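Local atomic coordinates of hypothetical protein PH0495 (Pyrococcus horikoshii, PDB entry 1X3L), a protein that catalyses the ATP-dependent phosphorylation of D-glycerate to 2-phosphoglycerate, a magnesium-dependent reaction in which several other phosphate donors can replace ATP. Residues Y287-T292 with L324-E329; A300-G305 with A348-R353. All blocks are in the same frame, centred on the assembly; numbering follows the deposited sequence.

Contact 1: Y287-T292 with L324-E329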
# COMPACT_ATOMS: atom_id res chain seq x y z
N TYR A 287 -18.96 -11.57 0.07
CA TYR A 287 -18.14 -12.00 -1.05
C TYR A 287 -17.17 -10.92 -1.50
O TYR A 287 -17.56 -9.76 -1.66
CB TYR A 287 -19.03 -12.39 -2.22
CG TYR A 287 -20.01 -13.48 -1.88
CD1 TYR A 287 -19.63 -14.83 -1.90
CD2 TYR A 287 -21.32 -13.17 -1.51
CE1 TYR A 287 -20.53 -15.84 -1.56
CE2 TYR A 287 -22.23 -14.17 -1.16
CZ TYR A 287 -21.83 -15.49 -1.19
OH TYR A 287 -22.74 -16.47 -0.86
N ILE A 288 -15.91 -11.31 -1.69
CA ILE A 288 -14.91 -10.37 -2.17
C ILE A 288 -14.92 -10.58 -3.68
O ILE A 288 -14.52 -11.63 -4.18
CB ILE A 288 -13.52 -10.70 -1.59
CG1 ILE A 288 -13.54 -10.49 -0.07
CG2 ILE A 288 -12.47 -9.81 -2.23
CD1 ILE A 288 -12.29 -10.97 0.65
N MET A 289 -15.43 -9.57 -4.39
CA MET A 289 -15.56 -9.62 -5.84
C MET A 289 -14.22 -9.45 -6.55
O MET A 289 -14.00 -10.04 -7.61
CB MET A 289 -16.54 -8.54 -6.30
CG MET A 289 -17.88 -8.57 -5.56
SD MET A 289 -18.74 -10.17 -5.69
CE MET A 289 -19.45 -10.04 -7.34
N THR A 290 -13.35 -8.64 -5.96
CA THR A 290 -12.02 -8.40 -6.51
C THR A 290 -11.21 -7.49 -5.60
O THR A 290 -11.76 -6.79 -4.74
CB THR A 290 -12.09 -7.74 -7.92
OG1 THR A 290 -10.77 -7.64 -8.46
CG2 THR A 290 -12.70 -6.35 -7.85
N THR A 291 -9.90 -7.50 -5.79
CA THR A 291 -9.00 -6.67 -5.00
C THR A 291 -8.11 -5.91 -5.97
O THR A 291 -7.14 -5.26 -5.56
CB THR A 291 -8.11 -7.51 -4.07
OG1 THR A 291 -7.45 -8.52 -4.83
CG2 THR A 291 -8.94 -8.16 -2.98
N THR A 292 -8.44 -5.99 -7.25
CA THR A 292 -7.66 -5.32 -8.29
C THR A 292 -8.53 -4.49 -9.23
O THR A 292 -8.22 -4.36 -10.42
CB THR A 292 -6.86 -6.35 -9.12
OG1 THR A 292 -7.75 -7.30 -9.72
CG2 THR A 292 -5.88 -7.10 -8.23
N LEU A 324 -21.01 -7.26 -0.55
CA LEU A 324 -20.05 -7.46 -1.63
C LEU A 324 -18.90 -6.49 -1.44
O LEU A 324 -19.11 -5.33 -1.11
CB LEU A 324 -20.70 -7.23 -3.00
CG LEU A 324 -21.64 -8.30 -3.58
CD1 LEU A 324 -22.80 -8.54 -2.65
CD2 LEU A 324 -22.13 -7.83 -4.93
N VAL A 325 -17.68 -6.97 -1.66
CA VAL A 325 -16.51 -6.12 -1.48
C VAL A 325 -15.69 -6.01 -2.77
O VAL A 325 -15.34 -7.02 -3.39
CB VAL A 325 -15.61 -6.67 -0.34
CG1 VAL A 325 -14.51 -5.66 -0.01
CG2 VAL A 325 -16.46 -6.96 0.89
N PHE A 326 -15.40 -4.77 -3.16
CA PHE A 326 -14.62 -4.50 -4.36
C PHE A 326 -13.43 -3.63 -3.96
O PHE A 326 -13.60 -2.48 -3.55
CB PHE A 326 -15.46 -3.72 -5.39
CG PHE A 326 -16.74 -4.39 -5.79
CD1 PHE A 326 -16.82 -5.12 -6.98
CD2 PHE A 326 -17.90 -4.23 -5.04
CE1 PHE A 326 -18.03 -5.67 -7.41
CE2 PHE A 326 -19.12 -4.78 -5.45
CZ PHE A 326 -19.19 -5.49 -6.64
N GLY A 327 -12.22 -4.16 -4.09
CA GLY A 327 -11.05 -3.39 -3.74
C GLY A 327 -10.20 -3.07 -4.95
O GLY A 327 -10.28 -3.75 -5.98
N GLY A 328 -9.39 -2.02 -4.83
CA GLY A 328 -8.51 -1.60 -5.91
C GLY A 328 -8.30 -0.10 -5.83
O GLY A 328 -8.16 0.45 -4.75
N GLU A 329 -8.27 0.56 -6.98
CA GLU A 329 -8.09 2.01 -7.01
C GLU A 329 -8.57 2.52 -8.36
O GLU A 329 -7.94 2.28 -9.38
CB GLU A 329 -6.61 2.38 -6.80
CG GLU A 329 -6.39 3.88 -6.53
CD GLU A 329 -6.60 4.27 -5.06
OE1 GLU A 329 -7.48 3.71 -4.38
OE2 GLU A 329 -5.88 5.17 -4.58
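Met-289 lays its side chain over one face of the Phe-326 ring, with CG 3.7 Å from the ring centroid in a CH-pi contact and displaced toward the rim. Its CG stands anti to the carbonyl carbon (chi1 -52°), and bends at chi2 and chi3 carry the sulfur across to Leu-324, with Met-289 SD 4.0 Å from Leu-324 CG. Met-289 SD stays farther off the ring, 5.3 Å from the Phe-326 centroid in a loose, oblique Met-aromatic contact. An alanine in place of Phe-326 would probably leave Met-289 CG without its aromatic floor and open a gap beside Ile-304 and Val-429, which also pack on the ring. On the opposite face of the sheet, Val-325 meets Ile-288 and reaches Cys-272 and Ile-275 of helix 268-281. Both its backbone polar atoms bond to residues flanking Ile-288: Val-325 N donates to Tyr-287 O at 2.8 Å, and Val-325 O accepts from Met-289 N at 2.7 Å. Strands 285-290 and 322-328 are parallel neighbours in a mixed sheet, the first at its edge, and helix 297-314 joins them in a beta-alpha-beta crossover. The pairing slips by one residue at Met-289, a beta bulge that turns this side chain toward strand 324-328. Pairing resumes with Gly-327 N donating to Thr-290 O over 2.7 Å, nearly straight at 169°. Beyond it the chain turns a corner at Thr-291, where Thr-290 OG1 accepts from Thr-292 N (3.1 Å) in an ST turn. Gly-328, close against Thr-292, takes backbone angles (phi 150°) hardly open to other residues.

Contact 2: A300-G305 with A348-R353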
# COMPACT_ATOMS: atom_id res chain seq x y z
N ALA A 300 -17.35 2.51 -12.49
CA ALA A 300 -17.29 1.47 -11.46
C ALA A 300 -18.58 1.57 -10.63
O ALA A 300 -19.15 0.55 -10.23
CB ALA A 300 -16.07 1.68 -10.56
N GLY A 301 -19.05 2.79 -10.41
CA GLY A 301 -20.27 2.99 -9.65
C GLY A 301 -21.49 2.45 -10.39
O GLY A 301 -22.42 1.91 -9.78
N LEU A 302 -21.51 2.61 -11.71
CA LEU A 302 -22.63 2.11 -12.50
C LEU A 302 -22.63 0.59 -12.51
O LEU A 302 -23.68 -0.03 -12.46
CB LEU A 302 -22.55 2.64 -13.94
CG LEU A 302 -22.85 4.12 -14.19
CD1 LEU A 302 -22.74 4.43 -15.69
CD2 LEU A 302 -24.26 4.45 -13.71
N PHE A 303 -21.44 -0.01 -12.58
CA PHE A 303 -21.34 -1.47 -12.63
C PHE A 303 -21.68 -2.12 -11.29
O PHE A 303 -22.41 -3.11 -11.25
CB PHE A 303 -19.93 -1.87 -13.12
CG PHE A 303 -19.62 -1.35 -14.52
CD1 PHE A 303 -20.54 -1.47 -15.55
CD2 PHE A 303 -18.40 -0.72 -14.80
CE1 PHE A 303 -20.27 -0.99 -16.83
CE2 PHE A 303 -18.13 -0.23 -16.10
CZ PHE A 303 -19.06 -0.36 -17.10
N ILE A 304 -21.17 -1.57 -10.19
CA ILE A 304 -21.48 -2.11 -8.87
C ILE A 304 -22.98 -1.90 -8.62
O ILE A 304 -23.66 -2.77 -8.08
CB ILE A 304 -20.64 -1.40 -7.78
CG1 ILE A 304 -19.18 -1.81 -7.92
CG2 ILE A 304 -21.17 -1.75 -6.40
CD1 ILE A 304 -18.19 -0.99 -7.10
N GLY A 305 -23.48 -0.75 -9.06
CA GLY A 305 -24.90 -0.47 -8.91
C GLY A 305 -25.76 -1.46 -9.69
O GLY A 305 -26.83 -1.85 -9.23
N ALA A 348 -19.65 6.38 -5.56
CA ALA A 348 -20.85 6.47 -4.73
C ALA A 348 -21.98 7.25 -5.39
O ALA A 348 -23.11 6.77 -5.46
CB ALA A 348 -20.50 7.12 -3.39
N LEU A 349 -21.66 8.44 -5.88
CA LEU A 349 -22.68 9.28 -6.50
C LEU A 349 -23.24 8.67 -7.78
O LEU A 349 -24.45 8.73 -8.03
CB LEU A 349 -22.11 10.68 -6.80
CG LEU A 349 -23.09 11.69 -7.41
CD1 LEU A 349 -24.22 11.98 -6.42
CD2 LEU A 349 -22.35 12.97 -7.76
N SER A 350 -22.38 8.06 -8.58
CA SER A 350 -22.81 7.47 -9.84
C SER A 350 -23.79 6.32 -9.61
O SER A 350 -24.71 6.10 -10.40
CB SER A 350 -21.60 6.98 -10.63
OG SER A 350 -21.98 6.55 -11.93
N ALA A 351 -23.58 5.59 -8.52
CA ALA A 351 -24.42 4.45 -8.20
C ALA A 351 -25.78 4.80 -7.61
O ALA A 351 -26.67 3.96 -7.61
CB ALA A 351 -23.67 3.51 -7.24
N THR A 352 -25.95 6.03 -7.13
CA THR A 352 -27.22 6.43 -6.51
C THR A 352 -28.49 6.15 -7.31
O THR A 352 -29.48 5.67 -6.74
CB THR A 352 -27.25 7.94 -6.14
OG1 THR A 352 -27.03 8.74 -7.31
CG2 THR A 352 -26.19 8.25 -5.09
N ARG A 353 -28.48 6.43 -8.61
CA ARG A 353 -29.69 6.20 -9.39
C ARG A 353 -30.07 4.73 -9.49
O ARG A 353 -31.24 4.38 -9.34
CB ARG A 353 -29.55 6.79 -10.80
CG ARG A 353 -30.87 6.77 -11.58
CD ARG A 353 -30.88 7.78 -12.71
NE ARG A 353 -32.23 8.01 -13.23
CZ ARG A 353 -32.56 9.01 -14.04
NH1 ARG A 353 -31.65 9.89 -14.43
NH2 ARG A 353 -33.82 9.14 -14.45
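Ser-350 OG sits where the two helices come together, hydrogen-bonded to the carbonyl oxygen of Lys-298, so the buried hydroxyl is satisfied although the side chain of Leu-302 covers it. With OG anti to its own backbone N (chi1 -173°), the hydroxyl leans across to the other helix and ties the first turn of helix 297-314 to helix 343-351. Leu-302 CG comes to 3.4 Å from Ser-350 OG, and Leu-302 CD2 lies alongside, 3.6 Å from the same oxygen. The leucine starts off to one side and reaches this position because its CG is anti to the carbonyl carbon, which brings the branch back against the serine. One residue on, the Ala-351 methyl rests on the backbone of the facing helix, its CB 3.3 Å from Gly-301 O. The same oxygen accepts its helical bond from Gly-305 N, so the methyl packs against an atom already engaged. The backbones draw near here, with Gly-301 CA 4.6 Å from Ala-351 CA, and the absence of a side chain on Gly-301 lets Ser-350 CB come to 4.3 Å from Gly-301 CA. A turn later, Gly-305 CA is 4.5 Å from Ala-351 CB. On the far side of its helix Leu-349 packs into helices 385-391, 396-401 and 405-411, while its carbonyl oxygen takes two bonds from Thr-352, the shorter from Thr-352 OG1 to Leu-349 O at 2.7 Å. Ala-348 and Thr-352 meanwhile touch Val-381 of strand 378-382. Two glycines four residues apart, facing a serine and an alanine, make this a Gly-x-x-x-Gly type of close helix-helix packing between two helices of an alpha-beta domain.

The segments alternate along the chain, 287-292, 300-305, 324-329, 348-353, so each strand of contact 1 is followed by a helix of contact 2. Helix 297-314 links the paired strands, and helix 343-351 follows the second of them. The centres of the two contacts are about 15 Å apart, yet they touch directly: Phe-326 CE2 of contact 1 lies 3.8 Å from Ile-304 CG2 of contact 2, so helix 297-314 packs on the sheet with one side and meets helix 343-351 through its glycines. Both lie away from Lys-58, the substrate-binding residue inferred by similarity, which follows strand 51-56 of the separate parallel sheet.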